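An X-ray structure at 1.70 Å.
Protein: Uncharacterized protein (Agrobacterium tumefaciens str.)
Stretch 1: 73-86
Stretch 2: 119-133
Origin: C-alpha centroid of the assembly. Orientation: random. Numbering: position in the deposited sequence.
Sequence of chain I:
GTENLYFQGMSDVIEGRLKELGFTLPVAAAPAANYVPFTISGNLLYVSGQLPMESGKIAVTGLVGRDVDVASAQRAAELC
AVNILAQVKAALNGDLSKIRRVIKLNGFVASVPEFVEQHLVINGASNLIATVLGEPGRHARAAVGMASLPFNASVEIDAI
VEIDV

Stretch 1, residues 73-86: AQRAAELCAVNILA
Stretch 2 119-133: HLVINGASNLIATVL

Two helices of one chain, 73-86 and 119-133, pack with their N-to-C directions 40° apart (signed crossing angle -40°) and their axes 6.7 Å apart at closest approach, burying 654 Å² in total. Both are helical throughout, with phi/psi mostly near -60/-45; Leu133 departs to -101/-17, and near Ile122 (-71/-23) the second helix tightens, Gly124 N bonding to Val121 O at 3.0 Å. The register is set where CA of Gln74 lies 4.4 Å from CA of Gly124 and CA of Glu78 lies 4.5 Å from CA of Ala125. Gly124 permits this approach: an ideal CB there would point toward the first helix and fall 2.4 Å from Gln74 O, a clash, and 3.1 Å from Ala77 CB.

Ala77 points toward the second helix, its methyl a knob among Val121, Ile122, Gly124 and Ala125, with CB 3.1 Å from Val121 O. One turn back, Ala73 CB meets Val121 CG2 at 3.7 Å; Val121 is t (chi1 170°), and its CG1 lies 3.6 Å from Ala73 O and 4.4 Å from Ala77 CB. One turn on, Ala81 CB touches Ala125 CB at 3.8 Å and Ile129 CG1 at 3.9 Å. Ile129, m,t, leaves its CA sideways, but the side chain's end comes nearer the first helix.

Larger side chains fill the space farther along. Leu128 (chi1 179°, chi2 153°; t,t) points toward the first helix as the reciprocal knob, seated among Glu78, Ala81, Val82 and Leu85. Its CD1 lies 3.9 Å from both Glu78 CB and Val82 CG2, while its CD2 lies 4.1 Å from Ala81 CB and 4.0 Å from Leu85 CD1. Val82 is t; Leu85, m,t, also extends CD1 to 4.5 Å from Val132 CG1, with Val132 t.

Polar side chains work beside this apolar seam. Gln74 leaves its CA sideways, but m,t with chi3 -26° brings its amide back to the second helix, where NE2 donates to Leu120 O at 2.9 Å with an N-H...O angle of 165°. Glu78 has a similar conformation (chi1 -75°, chi2 172°, chi3 -25°), placing CG 3.4 Å from Gly124 O. A water donates to Glu78 OE2 at 2.7 Å and to Gly124 O at 2.8 Å, bridging the helices beside the weak Leu128 N to Gly124 O helix bond of 3.4 Å. Arg75 (t,p,p; chi4 173°) points away, making no contact with the second helix. Within that helix, Thr131, m, donates OG1 to Asn127 O at 2.6 Å.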

# COMPACT_ATOMS: atom_id res chain seq x y z
N ALA I 73 -14.75 14.32 8.10
CA ALA I 73 -13.82 13.35 7.54
C ALA I 73 -12.86 12.85 8.62
O ALA I 73 -12.52 11.66 8.65
CB ALA I 73 -13.04 13.97 6.36
N GLN I 74 -12.42 13.74 9.51
CA GLN I 74 -11.60 13.31 10.65
C GLN I 74 -12.34 12.30 11.54
O GLN I 74 -11.75 11.33 11.98
CB GLN I 74 -11.16 14.52 11.48
CG GLN I 74 -10.05 15.29 10.80
CD GLN I 74 -9.76 16.63 11.42
OE1 GLN I 74 -10.63 17.25 12.06
NE2 GLN I 74 -8.51 17.10 11.26
N ARG I 75 -13.61 12.52 11.82
CA ARG I 75 -14.42 11.51 12.51
C ARG I 75 -14.47 10.21 11.76
O ARG I 75 -14.38 9.15 12.34
CB ARG I 75 -15.84 11.98 12.67
CG ARG I 75 -16.72 11.06 13.55
CD ARG I 75 -16.20 10.93 14.98
NE ARG I 75 -15.80 12.24 15.50
CZ ARG I 75 -15.43 12.49 16.75
NH1 ARG I 75 -15.43 11.54 17.68
NH2 ARG I 75 -15.07 13.73 17.08
N ALA I 76 -14.68 10.27 10.45
CA ALA I 76 -14.56 9.06 9.63
C ALA I 76 -13.22 8.32 9.84
O ALA I 76 -13.21 7.11 10.03
CB ALA I 76 -14.76 9.39 8.12
N ALA I 77 -12.11 9.07 9.83
CA ALA I 77 -10.78 8.47 9.98
C ALA I 77 -10.66 7.77 11.38
O ALA I 77 -10.17 6.64 11.51
CB ALA I 77 -9.71 9.54 9.81
N GLU I 78 -11.18 8.44 12.39
CA GLU I 78 -11.24 7.91 13.78
C GLU I 78 -11.99 6.59 13.81
O GLU I 78 -11.50 5.62 14.38
CB GLU I 78 -11.93 8.91 14.70
CG GLU I 78 -11.09 10.14 15.09
CD GLU I 78 -11.87 11.22 15.85
OE1 GLU I 78 -13.12 11.34 15.74
OE2 GLU I 78 -11.21 11.99 16.60
N LEU I 79 -13.16 6.55 13.15
CA LEU I 79 -13.95 5.32 13.05
C LEU I 79 -13.21 4.19 12.32
O LEU I 79 -13.24 3.02 12.75
CB LEU I 79 -15.31 5.61 12.43
CG LEU I 79 -16.34 6.34 13.31
CD1 LEU I 79 -17.57 6.65 12.48
CD2 LEU I 79 -16.69 5.57 14.61
N CYS I 80 -12.54 4.51 11.21
CA CYS I 80 -11.70 3.56 10.52
C CYS I 80 -10.68 2.99 11.49
O CYS I 80 -10.47 1.78 11.54
CB CYS I 80 -10.99 4.22 9.32
SG CYS I 80 -12.09 4.68 7.98
N ALA I 81 -10.03 3.88 12.24
CA ALA I 81 -9.02 3.50 13.24
C ALA I 81 -9.59 2.61 14.32
O ALA I 81 -8.94 1.67 14.74
CB ALA I 81 -8.38 4.75 13.85
N VAL I 82 -10.79 2.89 14.79
CA VAL I 82 -11.44 2.04 15.83
C VAL I 82 -11.73 0.64 15.25
O VAL I 82 -11.53 -0.40 15.90
CB VAL I 82 -12.74 2.72 16.37
CG1 VAL I 82 -13.62 1.73 17.20
CG2 VAL I 82 -12.41 4.01 17.17
N ASN I 83 -12.16 0.58 13.99
CA ASN I 83 -12.36 -0.69 13.33
C ASN I 83 -11.05 -1.44 13.13
O ASN I 83 -11.01 -2.65 13.29
CB ASN I 83 -13.15 -0.49 12.03
CG ASN I 83 -14.61 -0.22 12.28
OD1 ASN I 83 -15.07 0.93 12.36
ND2 ASN I 83 -15.35 -1.27 12.44
N ILE I 84 -9.97 -0.72 12.85
CA ILE I 84 -8.64 -1.34 12.78
C ILE I 84 -8.35 -1.95 14.15
O ILE I 84 -8.00 -3.11 14.23
CB ILE I 84 -7.51 -0.36 12.38
CG1 ILE I 84 -7.60 -0.02 10.87
CG2 ILE I 84 -6.11 -0.96 12.65
CD1 ILE I 84 -6.72 1.15 10.44
N LEU I 85 -8.54 -1.17 15.21
CA LEU I 85 -8.26 -1.68 16.58
C LEU I 85 -9.12 -2.91 16.94
O LEU I 85 -8.63 -3.85 17.60
CB LEU I 85 -8.42 -0.56 17.59
CG LEU I 85 -7.38 0.56 17.52
CD1 LEU I 85 -7.72 1.69 18.54
CD2 LEU I 85 -5.97 -0.01 17.75
N ALA I 86 -10.38 -2.91 16.51
CA ALA I 86 -11.25 -4.07 16.70
C ALA I 86 -10.71 -5.31 16.00
O ALA I 86 -10.73 -6.40 16.57
CB ALA I 86 -12.69 -3.77 16.26
N HIS I 119 -3.98 14.80 4.60
CA HIS I 119 -3.13 14.64 5.82
C HIS I 119 -3.91 15.02 7.08
O HIS I 119 -3.85 14.32 8.09
CB HIS I 119 -1.83 15.42 5.72
CG HIS I 119 -2.02 16.88 5.43
ND1 HIS I 119 -2.61 17.34 4.27
CD2 HIS I 119 -1.70 17.97 6.15
CE1 HIS I 119 -2.64 18.66 4.30
NE2 HIS I 119 -2.10 19.07 5.44
N LEU I 120 -4.68 16.10 7.02
CA LEU I 120 -5.49 16.53 8.16
C LEU I 120 -6.58 15.52 8.47
O LEU I 120 -6.94 15.29 9.65
CB LEU I 120 -6.09 17.89 7.86
CG LEU I 120 -5.07 18.99 7.63
CD1 LEU I 120 -5.81 20.34 7.60
CD2 LEU I 120 -3.96 18.94 8.65
N VAL I 121 -7.13 14.92 7.41
CA VAL I 121 -8.17 13.91 7.58
C VAL I 121 -7.63 12.69 8.29
O VAL I 121 -8.20 12.22 9.27
CB VAL I 121 -8.81 13.53 6.23
CG1 VAL I 121 -9.73 12.28 6.39
CG2 VAL I 121 -9.53 14.77 5.64
N ILE I 122 -6.50 12.19 7.82
CA ILE I 122 -5.92 10.98 8.37
C ILE I 122 -5.35 11.25 9.77
O ILE I 122 -5.27 10.34 10.59
CB ILE I 122 -4.88 10.36 7.41
CG1 ILE I 122 -5.55 9.99 6.07
CG2 ILE I 122 -4.24 9.13 8.05
CD1 ILE I 122 -6.82 9.06 6.15
N ASN I 123 -5.02 12.51 10.06
CA ASN I 123 -4.66 12.88 11.44
C ASN I 123 -5.72 12.45 12.46
O ASN I 123 -5.36 12.14 13.60
CB ASN I 123 -4.38 14.37 11.60
CG ASN I 123 -3.03 14.78 10.99
OD1 ASN I 123 -2.19 13.95 10.65
ND2 ASN I 123 -2.83 16.09 10.85
N GLY I 124 -7.00 12.41 12.06
CA GLY I 124 -8.08 11.79 12.89
C GLY I 124 -7.68 10.39 13.40
O GLY I 124 -7.75 10.10 14.60
N ALA I 125 -7.21 9.54 12.49
CA ALA I 125 -6.83 8.16 12.83
C ALA I 125 -5.51 8.22 13.60
O ALA I 125 -5.38 7.65 14.68
CB ALA I 125 -6.71 7.29 11.54
N SER I 126 -4.52 8.91 13.05
CA SER I 126 -3.20 8.88 13.66
C SER I 126 -3.23 9.35 15.10
O SER I 126 -2.60 8.73 15.97
CB SER I 126 -2.20 9.73 12.86
OG SER I 126 -2.06 9.25 11.54
N ASN I 127 -3.95 10.45 15.36
CA ASN I 127 -4.04 11.01 16.71
C ASN I 127 -4.72 10.03 17.69
O ASN I 127 -4.29 9.85 18.85
CB ASN I 127 -4.81 12.32 16.66
CG ASN I 127 -4.03 13.45 15.99
OD1 ASN I 127 -2.81 13.38 15.78
ND2 ASN I 127 -4.74 14.52 15.66
N LEU I 128 -5.76 9.38 17.21
CA LEU I 128 -6.53 8.45 18.01
C LEU I 128 -5.64 7.25 18.35
O LEU I 128 -5.53 6.85 19.51
CB LEU I 128 -7.84 8.03 17.29
CG LEU I 128 -8.72 7.02 18.05
CD1 LEU I 128 -10.20 7.14 17.68
CD2 LEU I 128 -8.23 5.56 17.91
N ILE I 129 -4.99 6.68 17.35
CA ILE I 129 -4.10 5.53 17.56
C ILE I 129 -2.90 5.82 18.47
O ILE I 129 -2.61 5.01 19.37
CB ILE I 129 -3.61 4.97 16.21
CG1 ILE I 129 -4.81 4.35 15.48
CG2 ILE I 129 -2.44 4.01 16.44
CD1 ILE I 129 -4.52 3.92 14.08
N ALA I 130 -2.20 6.93 18.24
CA ALA I 130 -1.08 7.33 19.10
C ALA I 130 -1.54 7.61 20.53
O ALA I 130 -0.82 7.22 21.49
CB ALA I 130 -0.37 8.52 18.52
N THR I 131 -2.71 8.24 20.70
CA THR I 131 -3.27 8.51 22.04
C THR I 131 -3.56 7.25 22.87
O THR I 131 -3.16 7.18 24.04
CB THR I 131 -4.54 9.38 21.98
OG1 THR I 131 -4.20 10.62 21.37
CG2 THR I 131 -5.12 9.64 23.39
N VAL I 132 -4.24 6.29 22.28
CA VAL I 132 -4.70 5.08 22.95
C VAL I 132 -3.54 4.11 23.22
O VAL I 132 -3.53 3.44 24.27
CB VAL I 132 -5.86 4.44 22.12
CG1 VAL I 132 -6.11 3.04 22.51
CG2 VAL I 132 -7.14 5.30 22.23
N LEU I 133 -2.56 4.08 22.31
CA LEU I 133 -1.44 3.15 22.39
C LEU I 133 -0.17 3.74 22.94
O LEU I 133 0.74 3.01 23.31
CB LEU I 133 -1.16 2.53 21.02
CG LEU I 133 -2.24 1.62 20.43
CD1 LEU I 133 -1.79 1.13 19.04
CD2 LEU I 133 -2.62 0.42 21.35
O HOH W 1 -8.47 11.83 16.64